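Local atomic coordinates of minor structural protein 5 (Lactococcus phage Tuc2009, PDB entry 5E7T), a protein that probably serves as a baseplate component of the phage virion, with a galactose-binding-like domain that may help recognise saccharides on the host cell surface. Residues Asp16-Phe21 and Thr219-Tyr224; Thr22-Asn27 and Ile187-Met192; Pro204-Thr209 and Trp226-Tyr231. One frame throughout, in Å; residues are numbered along the deposited sequence.

Contact 1: residues Asp16-Phe21 and Thr219-Tyr224; sequences DGTDGF and TVSSKY
The ring of F21 packs against the backbone turn at S221 and the ring of Y224. This is the dense side of the contact. S221 N lies over one face of the F21 ring, offset toward the rim, and S221 CB sits 3.8 Å from F21 CD1. Y224 CE2 meets the edge of the ring, near its plane, with F21 CZ 3.6 Å away. The two rings are oblique, with planes at 54° and centroids 5.7 Å apart. Y224 OH bonds S218 O. F21 CG is anti to the backbone N (chi1 179°), beside the carbonyl carbon; the ring beyond it lies against the 3-10 segment 221-223. S221 CB also rests on the carbonyl O of G17.

The outer side is looser and more polar. T18 makes one light touch, CG2 to S221 OG at 3.7 Å. D16 is exposed and forms an Asx turn: its OD1 accepts from T18 N at 3.1 Å and also from T18 OG1. These two donors reach OD1 from opposite faces of the carboxylate plane, and S14 OG is a further partner. T18 to F21 is a type II turn, with G20 at positive phi. The two segments share no hydrogen bond, so packing alone joins them.

A polar side chain of another protein's chain packs on S221. Within the chain, F21 and Y224 both touch A10 of strand 8-12, and Y224 meets the Y210 ring edge-to-face.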
ATOM      1  N   ASP B  16      67.403   0.077  -8.732  1.00 91.36           N
ATOM      2  CA  ASP B  16      68.796   0.245  -8.258  1.00 92.97           C
ATOM      3  C   ASP B  16      68.901   0.181  -6.718  1.00 97.28           C
ATOM      4  O   ASP B  16      69.978  -0.105  -6.194  1.00 99.05           O
ATOM      5  CB  ASP B  16      69.435   1.543  -8.812  1.00 95.53           C
ATOM      6  CG  ASP B  16      68.559   2.776  -8.674  1.00108.06           C
ATOM      7  OD1 ASP B  16      68.455   3.298  -7.557  1.00106.63           O
ATOM      8  OD2 ASP B  16      67.917   3.170  -9.678  1.00116.25           O
ATOM      9  N   GLY B  17      67.788   0.442  -6.028  1.00 91.31           N
ATOM     10  CA  GLY B  17      67.695   0.381  -4.576  1.00 89.82           C
ATOM     11  C   GLY B  17      67.918   1.677  -3.831  1.00 94.68           C
ATOM     12  O   GLY B  17      67.860   1.694  -2.598  1.00 92.75           O
ATOM     13  N   THR B  18      68.142   2.780  -4.567  1.00 94.04           N
ATOM     14  CA  THR B  18      68.429   4.099  -3.980  1.00 93.82           C
ATOM     15  C   THR B  18      67.189   4.914  -3.605  1.00 95.85           C
ATOM     16  O   THR B  18      67.159   5.492  -2.512  1.00 95.50           O
ATOM     17  CB  THR B  18      69.350   4.910  -4.892  1.00105.12           C
ATOM     18  OG1 THR B  18      68.591   5.411  -6.001  1.00104.51           O
ATOM     19  CG2 THR B  18      70.565   4.103  -5.370  1.00106.48           C
ATOM     20  N   ASP B  19      66.197   5.008  -4.522  1.00 90.28           N
ATOM     21  CA  ASP B  19      64.980   5.788  -4.299  1.00 87.96           C
ATOM     22  C   ASP B  19      64.155   5.237  -3.130  1.00 88.16           C
ATOM     23  O   ASP B  19      63.626   4.131  -3.208  1.00 88.19           O
ATOM     24  CB  ASP B  19      64.155   5.911  -5.600  1.00 90.32           C
ATOM     25  CG  ASP B  19      62.872   6.749  -5.585  1.00100.24           C
ATOM     26  OD1 ASP B  19      62.466   7.219  -4.490  1.00 99.72           O
ATOM     27  OD2 ASP B  19      62.254   6.904  -6.665  1.00104.67           O
ATOM     28  N   GLY B  20      64.088   6.021  -2.059  1.00 80.80           N
ATOM     29  CA  GLY B  20      63.306   5.720  -0.867  1.00 78.06           C
ATOM     30  C   GLY B  20      63.732   4.533  -0.026  1.00 78.73           C
ATOM     31  O   GLY B  20      62.887   3.940   0.658  1.00 77.78           O
ATOM     32  N   PHE B  21      65.049   4.224  -0.020  1.00 72.97           N
ATOM     33  CA  PHE B  21      65.680   3.140   0.737  1.00 71.42           C
ATOM     34  C   PHE B  21      65.333   3.097   2.244  1.00 74.58           C
ATOM     35  O   PHE B  21      65.348   4.135   2.910  1.00 74.54           O
ATOM     36  CB  PHE B  21      67.209   3.216   0.560  1.00 73.52           C
ATOM     37  CG  PHE B  21      68.015   2.171   1.306  1.00 74.69           C
ATOM     38  CD1 PHE B  21      68.192   0.899   0.780  1.00 78.38           C
ATOM     39  CD2 PHE B  21      68.619   2.470   2.519  1.00 75.01           C
ATOM     40  CE1 PHE B  21      68.900  -0.076   1.491  1.00 79.41           C
ATOM     41  CE2 PHE B  21      69.351   1.504   3.211  1.00 78.02           C
ATOM     42  CZ  PHE B  21      69.484   0.240   2.695  1.00 77.31           C
ATOM     43  N   THR B 219      73.641  -0.056   5.756  1.00 95.25           N
ATOM     44  CA  THR B 219      72.882   1.160   5.477  1.00 93.09           C
ATOM     45  C   THR B 219      73.232   1.733   4.079  1.00 95.64           C
ATOM     46  O   THR B 219      72.957   2.902   3.789  1.00 94.33           O
ATOM     47  CB  THR B 219      73.052   2.146   6.631  1.00104.33           C
ATOM     48  OG1 THR B 219      72.198   3.258   6.388  1.00108.17           O
ATOM     49  CG2 THR B 219      74.515   2.602   6.825  1.00103.61           C
ATOM     50  N   VAL B 220      73.830   0.882   3.221  1.00 92.09           N
ATOM     51  CA  VAL B 220      74.256   1.186   1.854  1.00 92.01           C
ATOM     52  C   VAL B 220      73.391   0.364   0.904  1.00 93.85           C
ATOM     53  O   VAL B 220      73.464  -0.869   0.913  1.00 93.45           O
ATOM     54  CB  VAL B 220      75.768   0.875   1.632  1.00 98.27           C
ATOM     55  CG1 VAL B 220      76.244   1.407   0.282  1.00 99.25           C
ATOM     56  CG2 VAL B 220      76.635   1.425   2.765  1.00 98.23           C
ATOM     57  N   SER B 221      72.596   1.047   0.074  1.00 89.42           N
ATOM     58  CA  SER B 221      71.688   0.407  -0.880  1.00 88.86           C
ATOM     59  C   SER B 221      72.369  -0.642  -1.750  1.00 94.29           C
ATOM     60  O   SER B 221      71.831  -1.735  -1.897  1.00 93.37           O
ATOM     61  CB  SER B 221      70.973   1.449  -1.735  1.00 92.46           C
ATOM     62  OG  SER B 221      71.872   2.234  -2.499  1.00105.40           O
ATOM     63  N   SER B 222      73.591  -0.347  -2.241  1.00 92.97           N
ATOM     64  CA  SER B 222      74.384  -1.229  -3.103  1.00 94.79           C
ATOM     65  C   SER B 222      74.779  -2.590  -2.478  1.00 98.07           C
ATOM     66  O   SER B 222      74.991  -3.543  -3.230  1.00 98.86           O
ATOM     67  CB  SER B 222      75.624  -0.506  -3.620  1.00101.01           C
ATOM     68  OG  SER B 222      76.552  -0.229  -2.583  1.00113.55           O
ATOM     69  N   LYS B 223      74.850  -2.696  -1.128  1.00 92.87           N
ATOM     70  CA  LYS B 223      75.209  -3.951  -0.447  1.00 93.17           C
ATOM     71  C   LYS B 223      74.164  -5.073  -0.692  1.00 96.13           C
ATOM     72  O   LYS B 223      74.492  -6.255  -0.596  1.00 97.03           O
ATOM     73  CB  LYS B 223      75.423  -3.704   1.065  1.00 94.63           C
ATOM     74  CG  LYS B 223      76.225  -4.799   1.786  1.00108.37           C
ATOM     75  CD  LYS B 223      77.720  -4.466   1.924  1.00120.65           C
ATOM     76  CE  LYS B 223      78.627  -5.689   1.889  1.00131.08           C
ATOM     77  NZ  LYS B 223      78.573  -6.495   3.142  1.00136.13           N
ATOM     78  N   TYR B 224      72.924  -4.677  -1.042  1.00 90.23           N
ATOM     79  CA  TYR B 224      71.754  -5.528  -1.271  1.00 88.32           C
ATOM     80  C   TYR B 224      71.565  -5.997  -2.731  1.00 93.18           C
ATOM     81  O   TYR B 224      72.082  -5.370  -3.661  1.00 93.58           O
ATOM     82  CB  TYR B 224      70.494  -4.763  -0.804  1.00 85.94           C
ATOM     83  CG  TYR B 224      70.464  -4.491   0.684  1.00 85.40           C
ATOM     84  CD1 TYR B 224      69.919  -5.414   1.572  1.00 86.83           C
ATOM     85  CD2 TYR B 224      70.973  -3.306   1.207  1.00 85.53           C
ATOM     86  CE1 TYR B 224      69.906  -5.178   2.949  1.00 86.67           C
ATOM     87  CE2 TYR B 224      70.960  -3.054   2.582  1.00 85.50           C
ATOM     88  CZ  TYR B 224      70.433  -3.998   3.451  1.00 90.74           C
ATOM     89  OH  TYR B 224      70.403  -3.756   4.805  1.00 87.37           O
TER

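Contact 2: residues Thr22-Asn27 and Ile187-Met192; sequences TTVYPN and IATPYM
T22 and P190 point at each other tip to tip, where two extended loops without regular secondary structure meet. One loop follows strand 8-12. The other leaves strand 171-184 of the large two-sheet sandwich, which probably resembles galactose-binding domains. The contact therefore lies at the junction between that sandwich and the smaller beta unit built on strands 8-12 and 206-210.

P190 CG lies 3.5 Å from T22 CG2 and also meets T22 OG1. The V24 side chain meets T189 and I187. It crosses T189 at about a right angle, CG2 to CG2 at 3.8 Å, and slides past I187 in the opposite direction, V24 CG1 to I187 CG2 at 4.1 Å. P26 and M192 cross obliquely, with P26 CB 3.5 Å from M192 CG. The methionine chain bends at chi2 and chi3, and its SD stays near the proline ring. P26 CB also faces P190 CD at 3.9 Å.

Polar groups tie the loops to the sandwich. K181 NZ bonds P190 O and N27 O, one from each segment. N27 and T189 cross at about a right angle. T189 OG1 stands between its own backbone N and carbonyl carbon (chi1 72°), and it has a second partner in E183 OE1. Its bond across the contact is nearly straight: N27 N donates to T189 OG1 at 2.8 Å, with an angle of 171°.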
ATOM      1  N   THR B  22      65.056   1.885   2.776  1.00 69.86           N
ATOM      2  CA  THR B  22      64.848   1.638   4.208  1.00 68.80           C
ATOM      3  C   THR B  22      65.270   0.263   4.588  1.00 73.83           C
ATOM      4  O   THR B  22      65.052  -0.681   3.829  1.00 74.32           O
ATOM      5  CB  THR B  22      63.430   1.783   4.713  1.00 74.07           C
ATOM      6  OG1 THR B  22      62.573   2.282   3.706  1.00 79.61           O
ATOM      7  CG2 THR B  22      63.371   2.618   5.968  1.00 73.19           C
ATOM      8  N   THR B  23      65.829   0.142   5.794  1.00 69.54           N
ATOM      9  CA  THR B  23      66.229  -1.126   6.378  1.00 69.43           C
ATOM     10  C   THR B  23      65.038  -1.651   7.170  1.00 70.97           C
ATOM     11  O   THR B  23      65.050  -2.808   7.594  1.00 71.23           O
ATOM     12  CB  THR B  23      67.462  -0.926   7.254  1.00 79.65           C
ATOM     13  OG1 THR B  23      67.272   0.236   8.065  1.00 79.57           O
ATOM     14  CG2 THR B  23      68.745  -0.799   6.437  1.00 78.57           C
ATOM     15  N   VAL B  24      63.991  -0.801   7.327  1.00 64.94           N
ATOM     16  CA  VAL B  24      62.764  -1.106   8.063  1.00 63.69           C
ATOM     17  C   VAL B  24      61.500  -0.811   7.234  1.00 66.46           C
ATOM     18  O   VAL B  24      61.370   0.291   6.708  1.00 66.20           O
ATOM     19  CB  VAL B  24      62.754  -0.412   9.445  1.00 67.37           C
ATOM     20  CG1 VAL B  24      63.005   1.085   9.326  1.00 67.06           C
ATOM     21  CG2 VAL B  24      61.454  -0.676  10.188  1.00 66.85           C
ATOM     22  N   TYR B  25      60.580  -1.805   7.107  1.00 61.66           N
ATOM     23  CA  TYR B  25      59.335  -1.668   6.332  1.00 60.17           C
ATOM     24  C   TYR B  25      58.452  -0.583   6.959  1.00 65.39           C
ATOM     25  O   TYR B  25      58.356  -0.521   8.197  1.00 65.54           O
ATOM     26  CB  TYR B  25      58.568  -3.006   6.239  1.00 59.97           C
ATOM     27  CG  TYR B  25      57.601  -3.088   5.079  1.00 60.18           C
ATOM     28  CD1 TYR B  25      58.060  -3.195   3.772  1.00 62.53           C
ATOM     29  CD2 TYR B  25      56.227  -3.097   5.288  1.00 60.55           C
ATOM     30  CE1 TYR B  25      57.178  -3.283   2.699  1.00 62.61           C
ATOM     31  CE2 TYR B  25      55.331  -3.178   4.215  1.00 61.39           C
ATOM     32  CZ  TYR B  25      55.816  -3.278   2.921  1.00 67.87           C
ATOM     33  OH  TYR B  25      54.979  -3.366   1.834  1.00 70.17           O
ATOM     34  N   PRO B  26      57.820   0.297   6.144  1.00 61.06           N
ATOM     35  CA  PRO B  26      57.056   1.391   6.731  1.00 59.95           C
ATOM     36  C   PRO B  26      55.808   0.969   7.477  1.00 65.30           C
ATOM     37  O   PRO B  26      55.126   0.013   7.097  1.00 67.81           O
ATOM     38  CB  PRO B  26      56.760   2.306   5.537  1.00 61.01           C
ATOM     39  CG  PRO B  26      56.876   1.491   4.374  1.00 65.47           C
ATOM     40  CD  PRO B  26      57.878   0.426   4.676  1.00 62.47           C
ATOM     41  N   ASN B  27      55.547   1.681   8.571  1.00 59.58           N
ATOM     42  CA  ASN B  27      54.368   1.541   9.406  1.00 58.07           C
ATOM     43  C   ASN B  27      53.344   2.585   8.962  1.00 61.17           C
ATOM     44  O   ASN B  27      53.723   3.668   8.509  1.00 59.65           O
ATOM     45  CB  ASN B  27      54.728   1.796  10.861  1.00 56.09           C
ATOM     46  CG  ASN B  27      55.415   0.669  11.545  1.00 76.59           C
ATOM     47  OD1 ASN B  27      55.024  -0.489  11.433  1.00 72.00           O
ATOM     48  ND2 ASN B  27      56.399   1.004  12.356  1.00 76.56           N
ATOM     49  N   ILE B 187      60.419   3.426  16.302  1.00 57.74           N
ATOM     50  CA  ILE B 187      61.128   3.801  15.084  1.00 56.73           C
ATOM     51  C   ILE B 187      60.227   4.657  14.214  1.00 61.14           C
ATOM     52  O   ILE B 187      59.046   4.326  14.018  1.00 59.94           O
ATOM     53  CB  ILE B 187      61.640   2.542  14.309  1.00 59.85           C
ATOM     54  CG1 ILE B 187      62.683   1.764  15.132  1.00 61.19           C
ATOM     55  CG2 ILE B 187      62.221   2.915  12.924  1.00 60.13           C
ATOM     56  CD1 ILE B 187      62.863   0.327  14.748  1.00 68.75           C
ATOM     57  N   ALA B 188      60.822   5.747  13.665  1.00 58.36           N
ATOM     58  CA  ALA B 188      60.215   6.677  12.713  1.00 57.19           C
ATOM     59  C   ALA B 188      60.518   6.064  11.365  1.00 62.16           C
ATOM     60  O   ALA B 188      61.636   6.218  10.840  1.00 62.79           O
ATOM     61  CB  ALA B 188      60.856   8.059  12.828  1.00 57.57           C
ATOM     62  N   THR B 189      59.556   5.258  10.863  1.00 56.72           N
ATOM     63  CA  THR B 189      59.666   4.551   9.590  1.00 55.22           C
ATOM     64  C   THR B 189      59.229   5.510   8.485  1.00 58.76           C
ATOM     65  O   THR B 189      58.686   6.590   8.814  1.00 57.12           O
ATOM     66  CB  THR B 189      58.863   3.235   9.621  1.00 59.72           C
ATOM     67  OG1 THR B 189      57.466   3.519   9.592  1.00 59.94           O
ATOM     68  CG2 THR B 189      59.227   2.331  10.802  1.00 53.16           C
ATOM     69  N   PRO B 190      59.446   5.174   7.176  1.00 56.43           N
ATOM     70  CA  PRO B 190      59.088   6.124   6.115  1.00 55.79           C
ATOM     71  C   PRO B 190      57.656   6.604   6.143  1.00 58.97           C
ATOM     72  O   PRO B 190      56.751   5.897   6.590  1.00 59.45           O
ATOM     73  CB  PRO B 190      59.430   5.364   4.840  1.00 58.34           C
ATOM     74  CG  PRO B 190      60.544   4.482   5.234  1.00 62.80           C
ATOM     75  CD  PRO B 190      60.132   3.998   6.594  1.00 58.30           C
ATOM     76  N   TYR B 191      57.468   7.850   5.715  1.00 54.96           N
ATOM     77  CA  TYR B 191      56.160   8.478   5.666  1.00 53.76           C
ATOM     78  C   TYR B 191      55.174   7.556   4.978  1.00 61.09           C
ATOM     79  O   TYR B 191      55.476   6.980   3.940  1.00 62.77           O
ATOM     80  CB  TYR B 191      56.200   9.838   4.943  1.00 53.67           C
ATOM     81  CG  TYR B 191      54.818  10.399   4.694  1.00 56.04           C
ATOM     82  CD1 TYR B 191      54.103  11.023   5.717  1.00 58.78           C
ATOM     83  CD2 TYR B 191      54.162  10.171   3.492  1.00 56.70           C
ATOM     84  CE1 TYR B 191      52.797  11.470   5.520  1.00 59.60           C
ATOM     85  CE2 TYR B 191      52.861  10.625   3.281  1.00 57.75           C
ATOM     86  CZ  TYR B 191      52.181  11.268   4.300  1.00 64.32           C
ATOM     87  OH  TYR B 191      50.917  11.729   4.064  1.00 66.84           O
ATOM     88  N   MET B 192      54.004   7.416   5.568  1.00 57.52           N
ATOM     89  CA  MET B 192      52.911   6.659   4.992  1.00 56.62           C
ATOM     90  C   MET B 192      51.647   7.400   5.317  1.00 59.58           C
ATOM     91  O   MET B 192      51.568   8.001   6.391  1.00 57.99           O
ATOM     92  CB  MET B 192      52.825   5.246   5.585  1.00 58.29           C
ATOM     93  CG  MET B 192      53.893   4.314   5.089  1.00 60.84           C
ATOM     94  SD  MET B 192      53.776   3.973   3.331  1.00 64.09           S
ATOM     95  CE  MET B 192      52.296   3.059   3.287  1.00 60.24           C
TER

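Contact 3: residues Pro204-Thr209 and Trp226-Tyr231; sequences PKFVGT and WDEMKY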
ATOM      1  N   PRO B 204      56.473   0.124  -0.537  1.00 65.45           N
ATOM      2  CA  PRO B 204      57.704  -0.175  -1.287  1.00 65.69           C
ATOM      3  C   PRO B 204      57.469  -1.181  -2.407  1.00 70.50           C
ATOM      4  O   PRO B 204      56.703  -2.135  -2.209  1.00 70.36           O
ATOM      5  CB  PRO B 204      58.621  -0.771  -0.222  1.00 67.11           C
ATOM      6  CG  PRO B 204      58.160  -0.191   1.049  1.00 70.30           C
ATOM      7  CD  PRO B 204      56.684  -0.087   0.916  1.00 66.32           C
ATOM      8  N   LYS B 205      58.111  -0.943  -3.581  1.00 67.68           N
ATOM      9  CA  LYS B 205      58.008  -1.757  -4.801  1.00 68.77           C
ATOM     10  C   LYS B 205      59.109  -2.803  -4.967  1.00 73.92           C
ATOM     11  O   LYS B 205      58.872  -3.837  -5.613  1.00 74.87           O
ATOM     12  CB  LYS B 205      57.947  -0.860  -6.054  1.00 72.19           C
ATOM     13  CG  LYS B 205      56.538  -0.378  -6.366  1.00 92.40           C
ATOM     14  CD  LYS B 205      56.507   0.917  -7.177  1.00105.53           C
ATOM     15  CE  LYS B 205      55.177   1.640  -7.046  1.00114.43           C
ATOM     16  NZ  LYS B 205      55.112   2.472  -5.814  1.00121.34           N
ATOM     17  N   PHE B 206      60.310  -2.530  -4.398  1.00 69.61           N
ATOM     18  CA  PHE B 206      61.503  -3.384  -4.496  1.00 69.42           C
ATOM     19  C   PHE B 206      62.037  -3.872  -3.145  1.00 72.19           C
ATOM     20  O   PHE B 206      61.994  -3.137  -2.161  1.00 70.52           O
ATOM     21  CB  PHE B 206      62.617  -2.682  -5.304  1.00 71.80           C
ATOM     22  CG  PHE B 206      62.170  -2.215  -6.672  1.00 74.06           C
ATOM     23  CD1 PHE B 206      61.529  -0.989  -6.834  1.00 76.54           C
ATOM     24  CD2 PHE B 206      62.349  -3.017  -7.792  1.00 76.99           C
ATOM     25  CE1 PHE B 206      61.063  -0.582  -8.090  1.00 77.69           C
ATOM     26  CE2 PHE B 206      61.888  -2.607  -9.049  1.00 79.94           C
ATOM     27  CZ  PHE B 206      61.247  -1.394  -9.189  1.00 77.36           C
ATOM     28  N   VAL B 207      62.544  -5.115  -3.115  1.00 70.02           N
ATOM     29  CA  VAL B 207      63.161  -5.736  -1.943  1.00 69.94           C
ATOM     30  C   VAL B 207      64.649  -6.045  -2.215  1.00 78.79           C
ATOM     31  O   VAL B 207      65.014  -6.503  -3.299  1.00 80.07           O
ATOM     32  CB  VAL B 207      62.361  -6.950  -1.409  1.00 72.02           C
ATOM     33  CG1 VAL B 207      62.372  -8.118  -2.380  1.00 72.68           C
ATOM     34  CG2 VAL B 207      62.845  -7.380  -0.034  1.00 71.56           C
ATOM     35  N   GLY B 208      65.482  -5.756  -1.233  1.00 77.64           N
ATOM     36  CA  GLY B 208      66.916  -5.979  -1.290  1.00 80.64           C
ATOM     37  C   GLY B 208      67.364  -6.952  -0.228  1.00 88.69           C
ATOM     38  O   GLY B 208      66.941  -6.844   0.924  1.00 87.90           O
ATOM     39  N   THR B 209      68.203  -7.924  -0.618  1.00 88.80           N
ATOM     40  CA  THR B 209      68.723  -8.939   0.294  1.00 90.08           C
ATOM     41  C   THR B 209      70.189  -9.239   0.107  1.00 98.60           C
ATOM     42  O   THR B 209      70.723  -9.156  -1.000  1.00 98.63           O
ATOM     43  CB  THR B 209      67.910 -10.231   0.253  1.00 94.40           C
ATOM     44  OG1 THR B 209      67.438 -10.456  -1.072  1.00 96.68           O
ATOM     45  CG2 THR B 209      66.762 -10.225   1.236  1.00 88.29           C
ATOM     46  N   TRP B 226      68.701  -6.270  -5.278  1.00 87.19           N
ATOM     47  CA  TRP B 226      67.384  -5.674  -5.504  1.00 85.30           C
ATOM     48  C   TRP B 226      66.496  -6.328  -6.566  1.00 90.30           C
ATOM     49  O   TRP B 226      66.857  -6.366  -7.746  1.00 91.67           O
ATOM     50  CB  TRP B 226      67.553  -4.197  -5.827  1.00 83.54           C
ATOM     51  CG  TRP B 226      68.179  -3.452  -4.700  1.00 83.88           C
ATOM     52  CD1 TRP B 226      69.501  -3.166  -4.542  1.00 88.01           C
ATOM     53  CD2 TRP B 226      67.523  -3.011  -3.504  1.00 81.83           C
ATOM     54  NE1 TRP B 226      69.701  -2.506  -3.355  1.00 86.71           N
ATOM     55  CE2 TRP B 226      68.508  -2.419  -2.684  1.00 86.16           C
ATOM     56  CE3 TRP B 226      66.193  -3.031  -3.056  1.00 81.01           C
ATOM     57  CZ2 TRP B 226      68.204  -1.859  -1.437  1.00 83.67           C
ATOM     58  CZ3 TRP B 226      65.902  -2.506  -1.809  1.00 81.10           C
ATOM     59  CH2 TRP B 226      66.896  -1.906  -1.026  1.00 81.93           C
ATOM     60  N   ASP B 227      65.291  -6.767  -6.140  1.00 85.23           N
ATOM     61  CA  ASP B 227      64.279  -7.404  -6.983  1.00 85.25           C
ATOM     62  C   ASP B 227      62.944  -6.680  -6.864  1.00 86.23           C
ATOM     63  O   ASP B 227      62.644  -6.141  -5.798  1.00 84.37           O
ATOM     64  CB  ASP B 227      64.060  -8.860  -6.536  1.00 88.00           C
ATOM     65  CG  ASP B 227      65.171  -9.850  -6.820  1.00104.98           C
ATOM     66  OD1 ASP B 227      65.873  -9.681  -7.845  1.00107.94           O
ATOM     67  OD2 ASP B 227      65.263 -10.858  -6.085  1.00111.92           O
ATOM     68  N   GLU B 228      62.111  -6.726  -7.929  1.00 81.79           N
ATOM     69  CA  GLU B 228      60.770  -6.139  -7.912  1.00 79.56           C
ATOM     70  C   GLU B 228      59.886  -7.112  -7.157  1.00 83.33           C
ATOM     71  O   GLU B 228      59.815  -8.285  -7.552  1.00 84.70           O
ATOM     72  CB  GLU B 228      60.219  -5.916  -9.333  1.00 81.22           C
ATOM     73  CG  GLU B 228      59.110  -4.872  -9.385  1.00 89.32           C
ATOM     74  CD  GLU B 228      58.257  -4.768 -10.639  1.00117.55           C
ATOM     75  OE1 GLU B 228      58.718  -5.180 -11.731  1.00117.35           O
ATOM     76  OE2 GLU B 228      57.122  -4.246 -10.525  1.00109.90           O
ATOM     77  N   MET B 229      59.238  -6.655  -6.061  1.00 76.53           N
ATOM     78  CA  MET B 229      58.405  -7.567  -5.288  1.00 75.12           C
ATOM     79  C   MET B 229      57.181  -8.007  -6.064  1.00 79.31           C
ATOM     80  O   MET B 229      56.522  -7.177  -6.701  1.00 80.53           O
ATOM     81  CB  MET B 229      57.997  -6.988  -3.942  1.00 75.90           C
ATOM     82  CG  MET B 229      59.129  -6.442  -3.142  1.00 79.69           C
ATOM     83  SD  MET B 229      58.727  -6.318  -1.390  1.00 82.63           S
ATOM     84  CE  MET B 229      57.138  -5.318  -1.457  1.00 78.50           C
ATOM     85  N   LYS B 230      56.897  -9.319  -6.007  1.00 74.04           N
ATOM     86  CA  LYS B 230      55.763 -10.000  -6.632  1.00 73.36           C
ATOM     87  C   LYS B 230      54.717 -10.361  -5.557  1.00 76.07           C
ATOM     88  O   LYS B 230      53.597 -10.726  -5.919  1.00 77.04           O
ATOM     89  CB  LYS B 230      56.260 -11.269  -7.372  1.00 77.76           C
ATOM     90  CG  LYS B 230      55.307 -11.873  -8.419  1.00100.98           C
ATOM     91  CD  LYS B 230      55.821 -13.245  -8.946  1.00115.47           C
ATOM     92  CE  LYS B 230      54.821 -14.000  -9.813  1.00119.19           C
ATOM     93  NZ  LYS B 230      55.286 -15.376 -10.167  1.00115.43           N
ATOM     94  N   TYR B 231      55.061 -10.269  -4.238  1.00 70.43           N
ATOM     95  CA  TYR B 231      54.113 -10.604  -3.155  1.00 68.82           C
ATOM     96  C   TYR B 231      54.168  -9.651  -1.959  1.00 71.26           C
ATOM     97  O   TYR B 231      55.211  -9.074  -1.689  1.00 71.46           O
ATOM     98  CB  TYR B 231      54.265 -12.072  -2.678  1.00 70.64           C
ATOM     99  CG  TYR B 231      54.236 -13.091  -3.796  1.00 72.30           C
ATOM    100  CD1 TYR B 231      53.030 -13.574  -4.296  1.00 73.77           C
ATOM    101  CD2 TYR B 231      55.413 -13.523  -4.398  1.00 73.54           C
ATOM    102  CE1 TYR B 231      52.998 -14.479  -5.355  1.00 74.56           C
ATOM    103  CE2 TYR B 231      55.391 -14.406  -5.473  1.00 75.51           C
ATOM    104  CZ  TYR B 231      54.182 -14.881  -5.953  1.00 80.59           C
ATOM    105  OH  TYR B 231      54.174 -15.760  -7.013  1.00 79.75           O
TER
HETATM  106  O   HOH W   1      66.121  -9.890  -3.686  1.00 64.18           O
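The indole of W226 lies flat against the backbone of G208. G208 CA sits over one face of the six-membered ring, 3.7 Å from its centroid and 18° off the ring normal, which makes a CH-pi contact. G208 has no side chain, so the ring can lie close to the neighbouring strand. F206 O meets the indole at its edge, near the plane. The polar end of the indole turns elsewhere: NE1 bonds S221 O.

The F206 ring is the second flat group. It runs obliquely against E228, with F206 CE2 3.6 Å from E228 CG. The ring and carboxylate planes are 39° apart, and E228 CA is also oblique to the ring.

The side chains of F206, W226 and E228 lie on one face of the sheet, those of V207 and D227 on the other. V207 N donates to D227 O, and D227 N returns a bond to V207 O, both at 2.9 Å. M229 N donates to K205 O, also at 2.9 Å, just past the paired residues. The side chain of M229 then crosses V207 at about a right angle, SD to V207 CB at 3.7 Å. D227 OD2 and T209 OG1 share a water, held weakly on the aspartate side. Further on, Y231 OH bonds N128 of a Minor structural protein 4 chain.

K205 and F206 both face A12, a classic beta bulge toward strand 8-12. V207-D227 is a hydrogen-bonded antiparallel pair, flanked by non-hydrogen-bonded pairs F206-E228 and G208-W226. The companion sheet, ordered 238-243, 231-235, 258-265, 278-281, is consistent with a fibronectin type III-like sandwich. Strands 206-210 and 225-228 would be its first two, with N-terminal strand 8-12 added outside 206-210.

All three contacts are partly buried, mixing buried and exposed residues. Contact 2 lies centrally, about 7 Å from the centre of the chain, because it bridges the two lobes; the centres of contacts 1 and 3 lie about 21 and 22 Å out. Contacts 1 and 3 serve the same small sheet: contact 1 packs its loops by aromatic and apolar contacts, contact 3 joins two of its strands by backbone bonds. They meet at W226, whose CZ2 is 3.5 Å from F21 CE1. Contact 2 joins loops and relies on prolines and one threonine-backbone bond. It touches contact 3 through Y25 and P26 on P204, and contact 1 through T23 on Y224.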